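Local coordinates for protein xyloglucan-specific endo-beta-1,4-glucanase BoGH5A (Bacteroides ovatus, PDB 3ZMR) that hydrolyses internal beta-1,4-glucosidic linkages of the xyloglucan backbone with retention of configuration, releasing xyloglucan oligosaccharides, at residues 352-357 with 362-367; 422-427 with 460-465. One frame throughout, in Å; residues are numbered along the deposited sequence.

Contact 1 (352-357 with 362-367). With EDO (1,2-ethanediol), chain F.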
# COMPACT_ATOMS: atom_id res chain seq x y z
N PHE A 352 14.60 -24.03 8.97
CA PHE A 352 13.31 -23.97 8.27
C PHE A 352 12.43 -25.19 8.56
O PHE A 352 12.92 -26.25 8.99
CB PHE A 352 13.48 -23.81 6.75
CG PHE A 352 14.19 -24.96 6.09
CD1 PHE A 352 13.48 -26.10 5.69
CD2 PHE A 352 15.55 -24.92 5.89
CE1 PHE A 352 14.14 -27.17 5.11
CE2 PHE A 352 16.21 -25.99 5.29
CZ PHE A 352 15.50 -27.12 4.92
N LYS A 353 11.14 -25.04 8.31
CA LYS A 353 10.19 -26.13 8.38
C LYS A 353 9.80 -26.46 6.95
O LYS A 353 9.44 -25.57 6.18
CB LYS A 353 8.98 -25.75 9.20
CG LYS A 353 9.29 -25.34 10.63
CD LYS A 353 9.88 -26.47 11.44
CE LYS A 353 10.06 -26.08 12.90
NZ LYS A 353 10.79 -27.16 13.61
N SER A 354 9.89 -27.73 6.57
CA SER A 354 9.64 -28.16 5.20
C SER A 354 8.17 -28.50 4.92
O SER A 354 7.79 -28.67 3.76
CB SER A 354 10.53 -29.38 4.83
OG SER A 354 10.21 -30.47 5.67
N GLN A 355 7.38 -28.68 5.99
CA GLN A 355 6.01 -29.17 5.88
C GLN A 355 5.03 -28.13 6.43
O GLN A 355 5.41 -27.22 7.18
CB GLN A 355 5.83 -30.46 6.67
CG GLN A 355 6.69 -31.58 6.09
CD GLN A 355 6.69 -32.84 6.93
OE1 GLN A 355 6.08 -32.91 8.00
NE2 GLN A 355 7.40 -33.84 6.45
N TRP A 356 3.78 -28.30 6.03
CA TRP A 356 2.70 -27.38 6.42
C TRP A 356 1.35 -28.10 6.37
O TRP A 356 1.08 -28.87 5.45
CB TRP A 356 2.66 -26.16 5.44
CG TRP A 356 1.53 -25.25 5.81
CD1 TRP A 356 1.56 -24.22 6.75
CD2 TRP A 356 0.15 -25.34 5.39
NE1 TRP A 356 0.31 -23.68 6.91
CE2 TRP A 356 -0.58 -24.33 6.09
CE3 TRP A 356 -0.55 -26.17 4.49
CZ2 TRP A 356 -1.97 -24.18 5.96
CZ3 TRP A 356 -1.92 -26.00 4.34
CH2 TRP A 356 -2.61 -24.98 5.06
N GLY A 357 0.49 -27.81 7.35
CA GLY A 357 -0.93 -28.11 7.23
C GLY A 357 -1.37 -29.39 7.94
O GLY A 357 -0.56 -30.16 8.44
N GLY A 362 2.05 -33.13 13.48
CA GLY A 362 2.93 -34.09 14.22
C GLY A 362 4.27 -34.26 13.53
O GLY A 362 5.17 -34.92 14.04
N GLY A 363 4.39 -33.64 12.35
CA GLY A 363 5.60 -33.66 11.52
C GLY A 363 6.49 -32.42 11.59
O GLY A 363 6.57 -31.76 12.63
N ASP A 364 7.13 -32.08 10.48
CA ASP A 364 8.07 -30.94 10.42
C ASP A 364 7.34 -29.66 10.10
O ASP A 364 7.69 -28.93 9.14
CB ASP A 364 9.22 -31.20 9.43
CG ASP A 364 10.33 -30.13 9.52
OD1 ASP A 364 10.71 -29.75 10.66
OD2 ASP A 364 10.79 -29.65 8.46
N VAL A 365 6.31 -29.38 10.92
CA VAL A 365 5.47 -28.21 10.72
C VAL A 365 5.81 -27.09 11.68
O VAL A 365 6.34 -27.29 12.80
CB VAL A 365 3.94 -28.50 10.76
CG1 VAL A 365 3.51 -29.50 9.69
CG2 VAL A 365 3.47 -28.97 12.13
N SER A 366 5.42 -25.89 11.25
CA SER A 366 5.61 -24.70 12.07
C SER A 366 4.68 -24.70 13.29
O SER A 366 3.61 -25.30 13.25
CB SER A 366 5.32 -23.44 11.24
OG SER A 366 6.08 -23.45 10.05
N ALA A 367 5.08 -23.97 14.34
CA ALA A 367 4.26 -23.78 15.57
C ALA A 367 3.11 -22.79 15.41
O ALA A 367 2.23 -22.70 16.26
CB ALA A 367 5.15 -23.33 16.74
C1 EDO F . 13.54 -31.49 5.54
O1 EDO F . 12.71 -31.34 6.70
C2 EDO F . 14.54 -32.63 5.76
O2 EDO F . 15.43 -32.26 6.82
O HOH W 1 13.15 -27.90 11.24
O HOH W 2 9.01 -29.29 13.40
O HOH W 3 4.40 -25.07 8.61
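Asp-364 reaches across to the backbone of 352-357 and ties the two arms of this loop together; it is the centre of an inverse gamma turn in the connection between helices 341-344 and 371-379. Its carboxylate is swung out toward Ser-354 because chi1 (-171°) places CG opposite the main-chain N; Ser-354 N-H then makes a nearly straight bond to Asp-364 OD2 (2.8 Å), from above the carboxylate plane. The return bond comes from the Asp-364 main-chain N, which donates to Gln-355 OE1 at 2.8 Å, also from above the plane of the amide, while Gln-355 N binds Asp-364 O at 3.2 Å. Packing is close here: Gln-355 CB lies 3.9 Å from Val-365 CG1, and Lys-353 CB rests 3.4 Å from Asp-364 O.

The other carboxylate oxygen faces a looser, watery side. Lys-353 NZ stands 3.9 Å from Asp-364 OD1, a long salt bridge, and two waters bridge these atoms, one bonding the lysine only weakly. Replacing Asp-364 by alanine is likely to leave the Ser-354 N-H without this acceptor and to remove one nearby negative charge, held partly through water, from Lys-353.

Helix 341-344 borders one flank, where Ser-366 OG bonds Asp-342; helix 406-429 borders another through His-412 and Ser-415. Trp-356 packs against Phe-343 and helix 371-379, meets Tyr-419 edge-to-face, and bonds Gly-369 O through NE1.

Contact 2 (422-427 with 460-465)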
# COMPACT_ATOMS: atom_id res chain seq x y z
N TYR A 422 -4.68 -23.19 0.18
CA TYR A 422 -5.36 -22.74 1.41
C TYR A 422 -5.33 -21.21 1.49
O TYR A 422 -6.35 -20.55 1.78
CB TYR A 422 -4.78 -23.35 2.69
CG TYR A 422 -5.70 -23.14 3.87
CD1 TYR A 422 -6.79 -23.98 4.08
CD2 TYR A 422 -5.53 -22.06 4.72
CE1 TYR A 422 -7.66 -23.74 5.12
CE2 TYR A 422 -6.39 -21.82 5.77
CZ TYR A 422 -7.45 -22.65 5.96
OH TYR A 422 -8.32 -22.41 7.01
N VAL A 423 -4.18 -20.62 1.24
CA VAL A 423 -4.07 -19.15 1.25
C VAL A 423 -5.04 -18.54 0.21
O VAL A 423 -5.78 -17.60 0.51
CB VAL A 423 -2.63 -18.68 1.03
CG1 VAL A 423 -2.59 -17.18 0.75
CG2 VAL A 423 -1.81 -19.07 2.25
N VAL A 424 -5.00 -19.06 -0.99
CA VAL A 424 -5.84 -18.57 -2.09
C VAL A 424 -7.33 -18.68 -1.74
O VAL A 424 -8.07 -17.72 -1.84
CB VAL A 424 -5.52 -19.21 -3.46
CG1 VAL A 424 -6.53 -18.81 -4.53
CG2 VAL A 424 -4.13 -18.78 -3.88
N LYS A 425 -7.75 -19.85 -1.31
CA LYS A 425 -9.17 -20.04 -0.92
C LYS A 425 -9.56 -19.10 0.20
O LYS A 425 -10.69 -18.58 0.21
CB LYS A 425 -9.51 -21.52 -0.61
CG LYS A 425 -9.46 -21.98 0.83
CD LYS A 425 -9.88 -23.46 0.92
CE LYS A 425 -9.96 -23.95 2.35
NZ LYS A 425 -10.14 -25.43 2.42
N THR A 426 -8.68 -18.88 1.17
CA THR A 426 -8.98 -17.98 2.27
C THR A 426 -9.09 -16.54 1.78
O THR A 426 -9.96 -15.78 2.20
CB THR A 426 -7.93 -18.13 3.39
OG1 THR A 426 -7.92 -19.49 3.82
CG2 THR A 426 -8.25 -17.26 4.60
N CYS A 427 -8.22 -16.15 0.87
CA CYS A 427 -8.35 -14.82 0.25
C CYS A 427 -9.69 -14.66 -0.48
O CYS A 427 -10.38 -13.66 -0.31
CB CYS A 427 -7.20 -14.56 -0.72
SG CYS A 427 -5.60 -14.24 0.06
N ALA A 460 -2.00 -25.22 -10.67
CA ALA A 460 -3.26 -25.93 -10.40
C ALA A 460 -3.75 -25.72 -8.96
O ALA A 460 -4.97 -25.62 -8.72
CB ALA A 460 -3.14 -27.41 -10.72
N ALA A 461 -2.83 -25.62 -8.00
CA ALA A 461 -3.19 -25.37 -6.60
C ALA A 461 -3.87 -23.99 -6.45
O ALA A 461 -4.86 -23.82 -5.73
CB ALA A 461 -1.97 -25.44 -5.71
N ILE A 462 -3.32 -23.00 -7.13
CA ILE A 462 -3.90 -21.66 -7.14
C ILE A 462 -5.30 -21.72 -7.77
O ILE A 462 -6.27 -21.18 -7.20
CB ILE A 462 -3.02 -20.64 -7.88
CG1 ILE A 462 -1.71 -20.44 -7.15
CG2 ILE A 462 -3.75 -19.31 -8.07
CD1 ILE A 462 -0.68 -19.65 -7.94
N MET A 463 -5.44 -22.38 -8.91
CA MET A 463 -6.72 -22.40 -9.60
C MET A 463 -7.77 -23.17 -8.78
O MET A 463 -8.95 -22.83 -8.78
CB MET A 463 -6.57 -22.98 -11.00
CG MET A 463 -5.71 -22.14 -11.91
SD MET A 463 -6.24 -20.41 -12.08
CE MET A 463 -4.68 -19.55 -12.20
N LYS A 464 -7.33 -24.20 -8.06
CA LYS A 464 -8.21 -24.98 -7.18
C LYS A 464 -8.70 -24.07 -6.06
O LYS A 464 -9.89 -24.06 -5.70
CB LYS A 464 -7.49 -26.20 -6.61
CG LYS A 464 -8.40 -27.10 -5.76
CD LYS A 464 -7.77 -28.46 -5.51
CE LYS A 464 -8.50 -29.21 -4.40
NZ LYS A 464 -7.62 -30.23 -3.73
N GLY A 465 -7.80 -23.28 -5.48
CA GLY A 465 -8.16 -22.32 -4.47
C GLY A 465 -9.14 -21.25 -4.94
O GLY A 465 -10.05 -20.84 -4.19
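Val-424 points toward the neighbouring helix and its CG1 meets the backbone there; Gly-465 is the residue that lets it come so close. The CG1 methyl, set anti to the backbone N by chi1 of 172°, lies against main chain rather than side chain: it is 3.6 Å from Ile-462 O and equally near Gly-465 C, so it rests on the backbone between Ile-462 and Gly-465, three residues apart on helix 456-471. The other methyl, CG2, is turned to the side chain of Ile-462 and meets its CG2 at 4.2 Å, a looser apolar touch.

Gly-465 presents bare backbone to this face. A side chain built on it would run into Val-424 CB, which fits with the Lys-425 and Gly-465 CA atoms lying just 4.3 Å apart. Beside the valine, Lys-425 CA approaches Gly-465 O at 3.5 Å in a CA-H...O contact. The lysine's own chain, extended beyond CG, carries its ammonium away from the partner helix, so aliphatic carbon near the backbone does the touching. No conventional hydrogen bond crosses the interface.

The two helix segments run in roughly the same direction, their axes 27° apart and 7.8 Å from each other at closest approach. Val-424 and Ile-462 also both touch Tyr-396 on strand 391-396. This is the arrangement of a (beta/alpha)8 barrel, the fold of family 5 glycoside hydrolases: near-parallel neighbouring helices, here 406-429 and 456-471, pack side by side around the outside of the parallel strands.

The contacts follow one another along the chain, contact 1 closing before contact 2 opens, and their centres lie 19 Å apart on the same side of the chain's centre. Helix 406-429 joins them: its earlier turns border the 352-367 loop, while its later part supplies residues 422-427 to contact 2. The two even touch, Trp-356 CH2 lying 3.6 Å from Tyr-422 CB. Contact 1 belongs to the long connection between strands 331-337 and 391-396, and contact 2 joins the helices that follow strands 391-396 and 433-436. Together they link an extended loop to the helical shell of the catalytic barrel, meeting where Trp-356 and Tyr-422 touch.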